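Local coordinates for protein molinate hydrolase (Gulosibacter molinativorax, PDB 4UB9) that hydrolyses the thiocarbamate pesticide molinate, binds zinc and belongs to the amidohydrolase family, at residues N95-L100 and W325-P330; V236-I241 and K428-F433; V353-D358 and V409-D414; D143-L148 and I175-P180. All coordinates share one frame; numbering follows the deposited sequence.

Contact 1 of 4, residues N95-L100 and W325-P330; sequences NGNVHL and WSEVQP
Asn97 and Glu327 meet inside the barrel of this amidohydrolase, whose family belongs to the TIM-barrel clan, and illustrate how short strands far apart in sequence can be joined by polar side chains that point toward each other. Strands 97-98 and 326-328 exchange no hydrogen bonds here; the side chains bridge the interval. Asn97 has its CG anti to the backbone N (chi1 -177°), which carries the amide across the Glu327 chain at about a right angle. Asn97 CB lies 3.4 Å from Glu327 OE1. The amide nitrogen goes to another acceptor, hydrogen-bonding Asp373 OD1. Gln329 completes the trio: its NE2 donates to Glu327 OE1 over 2.9 Å in a nearly straight bond, on the syn side of the carboxylate but 31° out of its plane, and more weakly to Glu327 OE2. Asn97 ND2 lies 3.1 Å from Gln329 NE2, yet both are donors, so this is proximity without a bond. Glu327 OE2 also accepts from the backbone N of His302, a zinc ligand, placing the carboxylate in the second shell of the metal site. With an alanine here the carboxylate is gone, and both Gln329 NE2 and the His302 backbone N would probably lose this acceptor. At the corner before strand 97-98 an Asx turn forms, Asn97 N donating to Asn95 OD1 over 3.0 Å.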
loop_
_atom_site.group_PDB
_atom_site.type_symbol
_atom_site.label_atom_id
_atom_site.label_comp_id
_atom_site.label_asym_id
_atom_site.label_seq_id
_atom_site.Cartn_x
_atom_site.Cartn_y
_atom_site.Cartn_z
ATOM N N ASN A 95 -11.473 -6.035 -36.587
ATOM C CA ASN A 95 -11.500 -6.167 -35.127
ATOM C C ASN A 95 -12.368 -5.065 -34.561
ATOM O O ASN A 95 -12.048 -3.883 -34.692
ATOM C CB ASN A 95 -10.090 -6.074 -34.524
ATOM C CG ASN A 95 -10.025 -6.572 -33.091
ATOM O OD1 ASN A 95 -10.934 -6.327 -32.266
ATOM N ND2 ASN A 95 -8.941 -7.289 -32.768
ATOM N N GLY A 96 -13.402 -5.467 -33.835
ATOM C CA GLY A 96 -14.382 -4.521 -33.284
ATOM C C GLY A 96 -14.011 -3.785 -32.007
ATOM O O GLY A 96 -14.742 -2.907 -31.558
ATOM N N ASN A 97 -12.894 -4.164 -31.399
ATOM C CA ASN A 97 -12.433 -3.517 -30.190
ATOM C C ASN A 97 -10.985 -3.766 -29.888
ATOM O O ASN A 97 -10.613 -4.800 -29.338
ATOM C CB ASN A 97 -13.253 -3.933 -28.988
ATOM C CG ASN A 97 -12.829 -3.208 -27.723
ATOM O OD1 ASN A 97 -12.279 -2.124 -27.778
ATOM N ND2 ASN A 97 -13.105 -3.796 -26.589
ATOM N N VAL A 98 -10.184 -2.774 -30.208
ATOM C CA VAL A 98 -8.780 -2.743 -29.819
ATOM C C VAL A 98 -8.407 -1.447 -29.105
ATOM O O VAL A 98 -9.171 -0.489 -29.064
ATOM C CB VAL A 98 -7.830 -2.867 -31.045
ATOM C CG1 VAL A 98 -8.185 -4.080 -31.865
ATOM C CG2 VAL A 98 -7.879 -1.606 -31.896
ATOM N N HIS A 99 -7.195 -1.427 -28.567
ATOM C CA HIS A 99 -6.611 -0.222 -27.979
ATOM C C HIS A 99 -5.177 -0.079 -28.472
ATOM O O HIS A 99 -4.271 -0.820 -28.078
ATOM C CB HIS A 99 -6.666 -0.289 -26.477
ATOM C CG HIS A 99 -8.057 -0.433 -25.956
ATOM N ND1 HIS A 99 -8.481 -1.524 -25.231
ATOM C CD2 HIS A 99 -9.133 0.373 -26.068
ATOM C CE1 HIS A 99 -9.760 -1.393 -24.931
ATOM N NE2 HIS A 99 -10.176 -0.244 -25.413
ATOM N N LEU A 100 -4.988 0.915 -29.321
ATOM C CA LEU A 100 -3.735 1.136 -30.008
ATOM C C LEU A 100 -2.658 1.832 -29.143
ATOM O O LEU A 100 -1.473 1.800 -29.491
ATOM C CB LEU A 100 -3.977 1.898 -31.311
ATOM C CG LEU A 100 -4.913 1.097 -32.260
ATOM C CD1 LEU A 100 -5.271 1.884 -33.505
ATOM C CD2 LEU A 100 -4.306 -0.251 -32.697
ATOM N N TRP A 325 -26.363 -5.926 -31.737
ATOM C CA TRP A 325 -25.042 -6.508 -31.722
ATOM C C TRP A 325 -24.393 -6.483 -30.347
ATOM O O TRP A 325 -24.234 -5.431 -29.723
ATOM C CB TRP A 325 -24.152 -5.795 -32.701
ATOM C CG TRP A 325 -24.568 -5.918 -34.083
ATOM C CD1 TRP A 325 -25.132 -4.951 -34.830
ATOM C CD2 TRP A 325 -24.412 -7.046 -34.932
ATOM N NE1 TRP A 325 -25.344 -5.407 -36.110
ATOM C CE2 TRP A 325 -24.924 -6.696 -36.193
ATOM C CE3 TRP A 325 -23.898 -8.323 -34.757
ATOM C CZ2 TRP A 325 -24.955 -7.574 -37.268
ATOM C CZ3 TRP A 325 -23.927 -9.225 -35.841
ATOM C CH2 TRP A 325 -24.453 -8.835 -37.073
ATOM N N SER A 326 -23.968 -7.653 -29.908
ATOM C CA SER A 326 -23.126 -7.800 -28.704
ATOM C C SER A 326 -21.696 -8.150 -29.052
ATOM O O SER A 326 -21.478 -9.122 -29.800
ATOM C CB SER A 326 -23.663 -8.946 -27.873
ATOM O OG SER A 326 -24.947 -8.667 -27.414
ATOM N N GLU A 327 -20.703 -7.412 -28.554
ATOM C CA GLU A 327 -19.354 -7.953 -28.576
ATOM C C GLU A 327 -19.104 -8.646 -27.282
ATOM O O GLU A 327 -19.615 -8.259 -26.246
ATOM C CB GLU A 327 -18.199 -7.025 -29.051
ATOM C CG GLU A 327 -17.472 -6.184 -28.066
ATOM C CD GLU A 327 -16.258 -6.796 -27.380
ATOM O OE1 GLU A 327 -15.102 -6.560 -27.796
ATOM O OE2 GLU A 327 -16.480 -7.415 -26.342
ATOM N N VAL A 328 -18.332 -9.709 -27.369
ATOM C CA VAL A 328 -17.986 -10.522 -26.200
ATOM C C VAL A 328 -16.524 -10.832 -26.271
ATOM O O VAL A 328 -15.915 -10.726 -27.338
ATOM C CB VAL A 328 -18.760 -11.821 -26.115
ATOM C CG1 VAL A 328 -20.249 -11.534 -26.108
ATOM C CG2 VAL A 328 -18.413 -12.707 -27.279
ATOM N N GLN A 329 -15.954 -11.073 -25.098
ATOM C CA GLN A 329 -14.480 -11.205 -24.949
ATOM C C GLN A 329 -14.212 -12.446 -24.146
ATOM O O GLN A 329 -14.249 -12.420 -22.920
ATOM C CB GLN A 329 -13.852 -9.999 -24.281
ATOM C CG GLN A 329 -13.913 -8.799 -25.206
ATOM C CD GLN A 329 -13.464 -7.505 -24.575
ATOM O OE1 GLN A 329 -12.750 -7.494 -23.576
ATOM N NE2 GLN A 329 -13.855 -6.419 -25.175
ATOM N N PRO A 330 -14.044 -13.563 -24.851
ATOM C CA PRO A 330 -13.873 -14.812 -24.200
ATOM C C PRO A 330 -12.418 -15.179 -24.050
ATOM O O PRO A 330 -11.502 -14.557 -24.572
ATOM C CB PRO A 330 -14.533 -15.760 -25.174
ATOM C CG PRO A 330 -14.075 -15.211 -26.482
ATOM C CD PRO A 330 -14.151 -13.728 -26.314
#

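Contact 2 of 4, residues V236-I241 and K428-F433; sequences VDFCKI and KAYRKF
Phe238 and Tyr430 form the tight half of this contact. Tyr430 CE1 sits over the centre of one Phe238 face, 3.4 Å above the plane, with Phe238 CE2 3.5 Å from that same carbon. The rings are inclined at 51°, an oblique pairing. Phe238 reaches it with CG between its backbone N and carbonyl carbon (chi1 48°). Tyr430 is held from other quarters too: its OH hydrogen-bonds Gly96 O and its ring stacks with Phe142. Replacing Phe238 by an alanine would probably open a gap beside Tyr430 CE1 and take away the packing on that side of the Tyr430 ring. The joint brings the loop leading into barrel strand 239-242 against the end of helix 424-429, which a Schellman motif closes at Arg431. Beyond the rings the contact loosens toward solvent. Asp237 OD1 and Lys432 NZ, opposite in charge but 5.0 Å apart, are bridged by a water that donates to Asp237 OD1 and accepts from Lys432 NZ at 3.0 Å, while Asp237 OD2 takes a salt bridge from Arg155.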
loop_
_atom_site.group_PDB
_atom_site.type_symbol
_atom_site.label_atom_id
_atom_site.label_comp_id
_atom_site.label_asym_id
_atom_site.label_seq_id
_atom_site.Cartn_x
_atom_site.Cartn_y
_atom_site.Cartn_z
ATOM N N VAL A 236 -14.944 12.284 -33.646
ATOM C CA VAL A 236 -14.923 10.851 -33.428
ATOM C C VAL A 236 -15.756 10.108 -34.455
ATOM O O VAL A 236 -16.713 10.657 -35.004
ATOM C CB VAL A 236 -15.400 10.504 -32.026
ATOM C CG1 VAL A 236 -14.542 11.246 -31.002
ATOM C CG2 VAL A 236 -16.860 10.840 -31.838
ATOM N N ASP A 237 -15.425 8.840 -34.676
ATOM C CA ASP A 237 -16.202 7.993 -35.570
ATOM C C ASP A 237 -17.386 7.293 -34.878
ATOM O O ASP A 237 -18.344 6.869 -35.505
ATOM C CB ASP A 237 -15.305 6.956 -36.185
ATOM C CG ASP A 237 -14.183 7.571 -36.966
ATOM O OD1 ASP A 237 -14.466 8.145 -38.050
ATOM O OD2 ASP A 237 -13.013 7.490 -36.509
ATOM N N PHE A 238 -17.315 7.195 -33.579
ATOM C CA PHE A 238 -18.408 6.640 -32.778
ATOM C C PHE A 238 -18.192 7.070 -31.345
ATOM O O PHE A 238 -17.206 7.751 -31.050
ATOM C CB PHE A 238 -18.507 5.129 -32.907
ATOM C CG PHE A 238 -17.210 4.420 -32.734
ATOM C CD1 PHE A 238 -16.772 4.113 -31.486
ATOM C CD2 PHE A 238 -16.438 4.028 -33.825
ATOM C CE1 PHE A 238 -15.596 3.402 -31.289
ATOM C CE2 PHE A 238 -15.255 3.340 -33.642
ATOM C CZ PHE A 238 -14.832 3.027 -32.373
ATOM N N CYS A 239 -19.139 6.738 -30.456
ATOM C CA CYS A 239 -19.036 7.212 -29.077
ATOM C C CYS A 239 -19.342 6.117 -28.137
ATOM O O CYS A 239 -20.375 5.439 -28.269
ATOM C CB CYS A 239 -20.006 8.366 -28.845
ATOM S SG CYS A 239 -19.926 9.023 -27.174
ATOM N N LYS A 240 -18.488 5.961 -27.139
ATOM C CA LYS A 240 -18.671 4.855 -26.184
ATOM C C LYS A 240 -18.921 5.449 -24.812
ATOM O O LYS A 240 -18.155 6.294 -24.349
ATOM C CB LYS A 240 -17.456 3.915 -26.136
ATOM C CG LYS A 240 -17.661 2.736 -25.193
ATOM C CD LYS A 240 -16.745 1.552 -25.449
ATOM C CE LYS A 240 -15.554 1.461 -24.529
ATOM N NZ LYS A 240 -15.155 0.052 -24.204
ATOM N N ILE A 241 -19.985 4.990 -24.179
ATOM C CA ILE A 241 -20.417 5.550 -22.927
ATOM C C ILE A 241 -20.164 4.534 -21.826
ATOM O O ILE A 241 -20.574 3.395 -21.921
ATOM C CB ILE A 241 -21.947 5.817 -22.865
ATOM C CG1 ILE A 241 -22.478 6.684 -23.992
ATOM C CG2 ILE A 241 -22.322 6.445 -21.519
ATOM C CD1 ILE A 241 -21.751 7.970 -24.118
ATOM N N LYS A 428 -21.100 -4.084 -39.818
ATOM C CA LYS A 428 -22.522 -3.753 -39.733
ATOM C C LYS A 428 -22.838 -2.947 -38.476
ATOM O O LYS A 428 -23.454 -1.899 -38.546
ATOM C CB LYS A 428 -23.390 -5.012 -39.741
ATOM C CG LYS A 428 -23.381 -5.792 -41.052
ATOM C CD LYS A 428 -24.737 -6.435 -41.299
ATOM C CE LYS A 428 -24.776 -7.266 -42.563
ATOM N NZ LYS A 428 -24.246 -8.587 -42.212
ATOM N N ALA A 429 -22.361 -3.434 -37.341
ATOM C CA ALA A 429 -22.562 -2.758 -36.080
ATOM C C ALA A 429 -22.133 -1.298 -36.129
ATOM O O ALA A 429 -22.813 -0.408 -35.587
ATOM C CB ALA A 429 -21.827 -3.451 -34.953
ATOM N N TYR A 430 -21.005 -1.069 -36.772
ATOM C CA TYR A 430 -20.406 0.263 -36.859
ATOM C C TYR A 430 -20.897 1.055 -38.089
ATOM O O TYR A 430 -20.448 2.173 -38.369
ATOM C CB TYR A 430 -18.894 0.160 -36.846
ATOM C CG TYR A 430 -18.222 -0.127 -35.496
ATOM C CD1 TYR A 430 -18.035 0.884 -34.563
ATOM C CD2 TYR A 430 -17.717 -1.383 -35.186
ATOM C CE1 TYR A 430 -17.420 0.640 -33.347
ATOM C CE2 TYR A 430 -17.102 -1.639 -33.960
ATOM C CZ TYR A 430 -16.933 -0.625 -33.051
ATOM O OH TYR A 430 -16.301 -0.853 -31.867
ATOM N N ARG A 431 -21.819 0.445 -38.824
ATOM C CA ARG A 431 -22.469 1.091 -40.014
ATOM C C ARG A 431 -21.442 1.422 -41.096
ATOM O O ARG A 431 -21.430 2.496 -41.655
ATOM C CB ARG A 431 -23.333 2.293 -39.576
ATOM C CG ARG A 431 -24.373 1.855 -38.525
ATOM C CD ARG A 431 -25.615 2.724 -38.396
ATOM N NE ARG A 431 -25.270 4.103 -38.036
ATOM C CZ ARG A 431 -25.513 4.720 -36.867
ATOM N NH1 ARG A 431 -26.147 4.116 -35.856
ATOM N NH2 ARG A 431 -25.094 5.974 -36.716
ATOM N N LYS A 432 -20.548 0.464 -41.324
ATOM C CA LYS A 432 -19.515 0.573 -42.338
ATOM C C LYS A 432 -19.626 -0.547 -43.345
ATOM O O LYS A 432 -18.757 -0.686 -44.197
ATOM C CB LYS A 432 -18.129 0.478 -41.745
ATOM C CG LYS A 432 -17.767 1.572 -40.758
ATOM C CD LYS A 432 -17.523 2.866 -41.474
ATOM C CE LYS A 432 -17.175 3.905 -40.454
ATOM N NZ LYS A 432 -16.906 5.170 -41.166
ATOM N N PHE A 433 -20.702 -1.300 -43.295
ATOM C CA PHE A 433 -20.849 -2.477 -44.171
ATOM C C PHE A 433 -21.030 -2.131 -45.651
ATOM O O PHE A 433 -20.775 -2.946 -46.515
ATOM C CB PHE A 433 -21.985 -3.379 -43.707
ATOM C CG PHE A 433 -21.950 -4.754 -44.318
ATOM C CD1 PHE A 433 -20.829 -5.561 -44.197
ATOM C CD2 PHE A 433 -23.056 -5.241 -45.052
ATOM C CE1 PHE A 433 -20.804 -6.830 -44.775
ATOM C CE2 PHE A 433 -23.046 -6.516 -45.607
ATOM C CZ PHE A 433 -21.911 -7.302 -45.500
HETATM O O HOH W 1 -16.752 7.624 -39.518
#

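Contact 3 of 4, residues V353-D358 and V409-D414; sequences VHHEND and VEKGMD
Lys411 reaches from the end of helix 400-410 to the side chains of His355 and Asp358 on helix 353-363, a contact between the C-terminal end of one helix and the side of another on the outer part of the amidohydrolase domain. A Schellman motif closes helix 400-410, with Gly412 at positive phi (108°) and its N bonded to Val409 O. The direct polar link is the bond from Lys411 NZ to His355 ND1, 3.0 Å long and close to the ring plane, so ND1 is the unprotonated nitrogen; the lysine's charge would probably disfavour a second proton on this ring. Thr331 O is a further acceptor for NZ. Apolar packing runs alongside: Lys411 CD lies 3.8 Å from Asp358 CB, and bends at chi3 and chi4 (-71°) then turn the ammonium group back toward the imidazole. Charge attraction is indirect. Asp358 OD1 is engaged by Thr304 OG1, and Asp358 OD2 stays 4.6 Å from Lys411 NZ, beyond a salt bridge. Between them a water accepts from Lys411 NZ at 2.9 Å and donates to Asp358 OD2 at 3.2 Å.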
loop_
_atom_site.group_PDB
_atom_site.type_symbol
_atom_site.label_atom_id
_atom_site.label_comp_id
_atom_site.label_asym_id
_atom_site.label_seq_id
_atom_site.Cartn_x
_atom_site.Cartn_y
_atom_site.Cartn_z
ATOM N N VAL A 353 -19.144 -17.836 -14.628
ATOM C CA VAL A 353 -20.456 -17.457 -15.136
ATOM C C VAL A 353 -20.406 -16.684 -16.431
ATOM O O VAL A 353 -21.293 -16.816 -17.264
ATOM C CB VAL A 353 -21.243 -16.673 -14.070
ATOM C CG1 VAL A 353 -22.539 -16.128 -14.643
ATOM C CG2 VAL A 353 -21.524 -17.582 -12.863
ATOM N N HIS A 354 -19.343 -15.930 -16.655
ATOM C CA HIS A 354 -19.244 -15.202 -17.919
ATOM C C HIS A 354 -18.950 -16.106 -19.089
ATOM O O HIS A 354 -19.295 -15.802 -20.251
ATOM C CB HIS A 354 -18.192 -14.104 -17.863
ATOM C CG HIS A 354 -18.481 -13.076 -16.829
ATOM N ND1 HIS A 354 -17.561 -12.129 -16.453
ATOM C CD2 HIS A 354 -19.546 -12.908 -16.009
ATOM C CE1 HIS A 354 -18.066 -11.386 -15.485
ATOM N NE2 HIS A 354 -19.263 -11.848 -15.193
ATOM N N HIS A 355 -18.281 -17.203 -18.787
ATOM C CA HIS A 355 -18.028 -18.240 -19.788
ATOM C C HIS A 355 -19.373 -18.854 -20.177
ATOM O O HIS A 355 -19.656 -19.020 -21.363
ATOM C CB HIS A 355 -17.044 -19.303 -19.237
ATOM C CG HIS A 355 -17.084 -20.615 -19.955
ATOM N ND1 HIS A 355 -16.389 -20.847 -21.134
ATOM C CD2 HIS A 355 -17.758 -21.751 -19.687
ATOM C CE1 HIS A 355 -16.630 -22.075 -21.556
ATOM N NE2 HIS A 355 -17.458 -22.642 -20.697
ATOM N N GLU A 356 -20.158 -19.215 -19.179
ATOM C CA GLU A 356 -21.503 -19.792 -19.405
ATOM C C GLU A 356 -22.439 -18.859 -20.134
ATOM O O GLU A 356 -23.270 -19.294 -20.918
ATOM C CB GLU A 356 -22.138 -20.198 -18.090
ATOM C CG GLU A 356 -21.464 -21.423 -17.472
ATOM C CD GLU A 356 -21.642 -21.510 -15.954
ATOM O OE1 GLU A 356 -22.473 -20.781 -15.387
ATOM O OE2 GLU A 356 -20.933 -22.317 -15.318
ATOM N N ASN A 357 -22.295 -17.567 -19.882
ATOM C CA ASN A 357 -23.048 -16.550 -20.636
ATOM C C ASN A 357 -22.667 -16.614 -22.094
ATOM O O ASN A 357 -23.519 -16.604 -22.961
ATOM C CB ASN A 357 -22.735 -15.139 -20.147
ATOM C CG ASN A 357 -23.363 -14.809 -18.788
ATOM O OD1 ASN A 357 -24.346 -15.412 -18.358
ATOM N ND2 ASN A 357 -22.828 -13.774 -18.154
ATOM N N ASP A 358 -21.362 -16.678 -22.342
ATOM C CA ASP A 358 -20.847 -16.749 -23.709
ATOM C C ASP A 358 -21.474 -17.950 -24.425
ATOM O O ASP A 358 -21.914 -17.859 -25.571
ATOM C CB ASP A 358 -19.320 -16.857 -23.726
ATOM C CG ASP A 358 -18.613 -15.531 -23.425
ATOM O OD1 ASP A 358 -19.243 -14.457 -23.573
ATOM O OD2 ASP A 358 -17.402 -15.567 -23.058
ATOM N N VAL A 409 -15.387 -20.988 -31.018
ATOM C CA VAL A 409 -15.619 -22.283 -31.601
ATOM C C VAL A 409 -15.527 -23.358 -30.536
ATOM O O VAL A 409 -16.367 -24.227 -30.502
ATOM C CB VAL A 409 -14.653 -22.560 -32.741
ATOM C CG1 VAL A 409 -14.751 -24.018 -33.203
ATOM C CG2 VAL A 409 -14.966 -21.615 -33.894
ATOM N N GLU A 410 -14.552 -23.290 -29.624
ATOM C CA GLU A 410 -14.522 -24.230 -28.448
ATOM C C GLU A 410 -15.824 -24.230 -27.654
ATOM O O GLU A 410 -16.185 -25.198 -27.029
ATOM C CB GLU A 410 -13.410 -23.887 -27.437
ATOM C CG GLU A 410 -11.978 -24.125 -27.907
ATOM C CD GLU A 410 -10.902 -23.580 -26.945
ATOM O OE1 GLU A 410 -11.230 -22.998 -25.879
ATOM O OE2 GLU A 410 -9.716 -23.694 -27.317
ATOM N N LYS A 411 -16.485 -23.102 -27.618
ATOM C CA LYS A 411 -17.733 -23.004 -26.879
ATOM C C LYS A 411 -18.945 -23.349 -27.718
ATOM O O LYS A 411 -20.063 -23.126 -27.290
ATOM C CB LYS A 411 -17.920 -21.585 -26.350
ATOM C CG LYS A 411 -16.892 -21.191 -25.312
ATOM C CD LYS A 411 -17.074 -19.729 -24.951
ATOM C CE LYS A 411 -15.749 -19.038 -24.712
ATOM N NZ LYS A 411 -15.134 -19.501 -23.467
ATOM N N GLY A 412 -18.727 -23.809 -28.944
ATOM C CA GLY A 412 -19.837 -24.277 -29.804
ATOM C C GLY A 412 -20.185 -23.368 -30.962
ATOM O O GLY A 412 -21.100 -23.639 -31.701
ATOM N N MET A 413 -19.444 -22.292 -31.153
ATOM C CA MET A 413 -19.774 -21.439 -32.252
ATOM C C MET A 413 -19.387 -22.131 -33.539
ATOM O O MET A 413 -18.384 -22.810 -33.630
ATOM C CB MET A 413 -19.078 -20.085 -32.179
ATOM C CG MET A 413 -19.781 -18.994 -32.993
ATOM S SD MET A 413 -18.984 -17.377 -32.887
ATOM C CE MET A 413 -20.279 -16.302 -33.474
ATOM N N ASP A 414 -20.227 -21.931 -34.545
ATOM C CA ASP A 414 -19.965 -22.403 -35.855
ATOM C C ASP A 414 -18.781 -21.635 -36.461
ATOM O O ASP A 414 -18.803 -20.412 -36.492
ATOM C CB ASP A 414 -21.225 -22.219 -36.723
ATOM C CG ASP A 414 -20.994 -22.649 -38.162
ATOM O OD1 ASP A 414 -20.766 -23.871 -38.367
ATOM O OD2 ASP A 414 -21.067 -21.806 -39.104
HETATM O O HOH W 2 -14.886 -17.106 -21.781
#

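Contact 4 of 4, residues D143-L148 and I175-P180; sequences DTWNAL and IGMGGP
Trp145 and Met177 touch across two irregular loops whose backbones stay well apart, the nearest CA atoms, of Trp145 and Ile175, being 9.7 Å from each other. The side chains close that interval. Met177 is extended as far as its sulfur and then bends (chi3 67°), which brings its methyl group close against the pyrrole part of the indole, with Met177 CE 3.4 Å from Trp145 CD1. Met177 SD lies 5.1 Å from the centroid of the five-membered ring of Trp145, a Met-aromatic contact of oblique approach. Pro180 comes to the ring edge instead, its CD 4.3 Å from Trp145 CZ2. The indole N-H is satisfied in the plane of the ring by a water 2.9 Å from Trp145 NE1, and this water passes a weak bond on to Gly178 O. Phe208 stacks on the same indole. Just before Trp145 in the chain, an Asx turn runs from Trp145 N to Asp143 OD1 at 3.0 Å, and Asp143 OD2 takes Asn146 ND2 over 2.7 Å from above the carboxylate plane. The nearest atom of the Met177 side chain is about 6 Å from the zinc, in keeping with loops that follow barrel strands 138-143 and 174-175 and border the metal site, as in amidohydrolases built on the TIM barrel.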
loop_
_atom_site.group_PDB
_atom_site.type_symbol
_atom_site.label_atom_id
_atom_site.label_comp_id
_atom_site.label_asym_id
_atom_site.label_seq_id
_atom_site.Cartn_x
_atom_site.Cartn_y
_atom_site.Cartn_z
ATOM N N ASP A 143 -11.012 1.261 -32.619
ATOM C CA ASP A 143 -10.385 1.617 -31.350
ATOM C C ASP A 143 -11.375 2.329 -30.422
ATOM O O ASP A 143 -11.862 3.407 -30.690
ATOM C CB ASP A 143 -9.152 2.477 -31.568
ATOM C CG ASP A 143 -8.438 2.834 -30.257
ATOM O OD1 ASP A 143 -9.117 3.278 -29.279
ATOM O OD2 ASP A 143 -7.189 2.720 -30.209
ATOM N N THR A 144 -11.576 1.706 -29.295
ATOM C CA THR A 144 -12.702 1.959 -28.399
ATOM C C THR A 144 -12.308 2.792 -27.157
ATOM O O THR A 144 -13.140 3.235 -26.371
ATOM C CB THR A 144 -13.213 0.552 -28.065
ATOM O OG1 THR A 144 -14.321 0.231 -28.924
ATOM C CG2 THR A 144 -13.536 0.369 -26.723
ATOM N N TRP A 145 -11.012 2.999 -27.007
ATOM C CA TRP A 145 -10.449 3.805 -25.938
ATOM C C TRP A 145 -8.988 4.123 -26.218
ATOM O O TRP A 145 -8.137 3.242 -26.338
ATOM C CB TRP A 145 -10.523 3.141 -24.556
ATOM C CG TRP A 145 -9.953 4.048 -23.441
ATOM C CD1 TRP A 145 -10.582 5.092 -22.844
ATOM C CD2 TRP A 145 -8.664 3.987 -22.862
ATOM N NE1 TRP A 145 -9.774 5.677 -21.919
ATOM C CE2 TRP A 145 -8.592 5.002 -21.894
ATOM C CE3 TRP A 145 -7.572 3.156 -23.045
ATOM C CZ2 TRP A 145 -7.466 5.215 -21.117
ATOM C CZ3 TRP A 145 -6.455 3.363 -22.287
ATOM C CH2 TRP A 145 -6.404 4.394 -21.336
ATOM N N ASN A 146 -8.720 5.405 -26.294
ATOM C CA ASN A 146 -7.423 5.898 -26.646
ATOM C C ASN A 146 -7.399 7.377 -26.347
ATOM O O ASN A 146 -8.429 7.953 -25.998
ATOM C CB ASN A 146 -7.164 5.655 -28.124
ATOM C CG ASN A 146 -5.685 5.512 -28.443
ATOM O OD1 ASN A 146 -4.838 6.228 -27.905
ATOM N ND2 ASN A 146 -5.371 4.579 -29.326
ATOM N N ALA A 147 -6.233 7.984 -26.509
ATOM C CA ALA A 147 -6.091 9.434 -26.413
ATOM C C ALA A 147 -6.437 10.099 -27.734
ATOM O O ALA A 147 -5.849 9.799 -28.776
ATOM C CB ALA A 147 -4.697 9.808 -26.011
ATOM N N LEU A 148 -7.373 11.042 -27.666
ATOM C CA LEU A 148 -7.931 11.650 -28.843
ATOM C C LEU A 148 -6.902 12.240 -29.785
ATOM O O LEU A 148 -6.932 11.987 -30.977
ATOM C CB LEU A 148 -8.963 12.710 -28.464
ATOM C CG LEU A 148 -9.749 13.307 -29.641
ATOM C CD1 LEU A 148 -10.539 12.270 -30.434
ATOM C CD2 LEU A 148 -10.696 14.357 -29.118
ATOM N N ILE A 175 -16.779 7.895 -22.277
ATOM C CA ILE A 175 -17.419 8.998 -21.634
ATOM C C ILE A 175 -17.736 8.594 -20.199
ATOM O O ILE A 175 -18.517 7.677 -19.960
ATOM C CB ILE A 175 -18.708 9.412 -22.348
ATOM C CG1 ILE A 175 -18.463 9.735 -23.825
ATOM C CG2 ILE A 175 -19.348 10.591 -21.634
ATOM C CD1 ILE A 175 -17.425 10.788 -24.077
ATOM N N GLY A 176 -17.185 9.373 -19.262
ATOM C CA GLY A 176 -17.457 9.200 -17.839
ATOM C C GLY A 176 -16.450 8.336 -17.108
ATOM O O GLY A 176 -16.636 7.999 -15.945
ATOM N N MET A 177 -15.395 7.943 -17.813
ATOM C CA MET A 177 -14.347 7.138 -17.184
ATOM C C MET A 177 -13.156 8.011 -16.924
ATOM O O MET A 177 -12.795 8.894 -17.709
ATOM C CB MET A 177 -13.924 5.959 -18.088
ATOM C CG MET A 177 -12.976 4.952 -17.388
ATOM S SD MET A 177 -12.318 3.640 -18.448
ATOM C CE MET A 177 -11.275 4.550 -19.573
ATOM N N GLY A 178 -12.460 7.702 -15.858
ATOM C CA GLY A 178 -11.187 8.384 -15.573
ATOM C C GLY A 178 -10.046 7.888 -16.464
ATOM O O GLY A 178 -10.160 6.872 -17.146
ATOM N N GLY A 179 -8.964 8.644 -16.452
ATOM C CA GLY A 179 -7.765 8.329 -17.208
ATOM C C GLY A 179 -6.944 7.282 -16.473
ATOM O O GLY A 179 -7.329 6.807 -15.397
ATOM N N PRO A 180 -5.805 6.922 -17.048
ATOM C CA PRO A 180 -4.984 5.789 -16.559
ATOM C C PRO A 180 -4.353 5.992 -15.204
ATOM O O PRO A 180 -3.904 5.021 -14.612
ATOM C CB PRO A 180 -3.904 5.631 -17.628
ATOM C CG PRO A 180 -3.862 6.971 -18.324
ATOM C CD PRO A 180 -5.261 7.505 -18.282
HETATM O O HOH W 3 -10.086 7.864 -19.973
#

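In the fold
Contact 1 lies nearest the centre of the chain. Measured from the nearest side-chain atoms, contacts 1 and 4 both come within about 6 Å of the bound zinc (Gln329 and Met177 side chains), contact 2 stays about 12 Å off (Tyr430) and contact 3 about 14 Å (Asp358). Contact 2 joins contact 1 at Gly96, and contact 4 joins it through a probable hydrogen bond, Leu100 N to Asp143 OD2, 3.0 Å. Contacts 2 and 4 are in turn linked across neighbouring strands by a probable hydrogen bond, Ile175 N to Lys240 O, 3.0 Å. Contact 3 is peripheral: its centre is about 28 Å from that of contact 4, but Pro330 CB packs 3.5 Å from Lys411 CE, connecting it to contact 1.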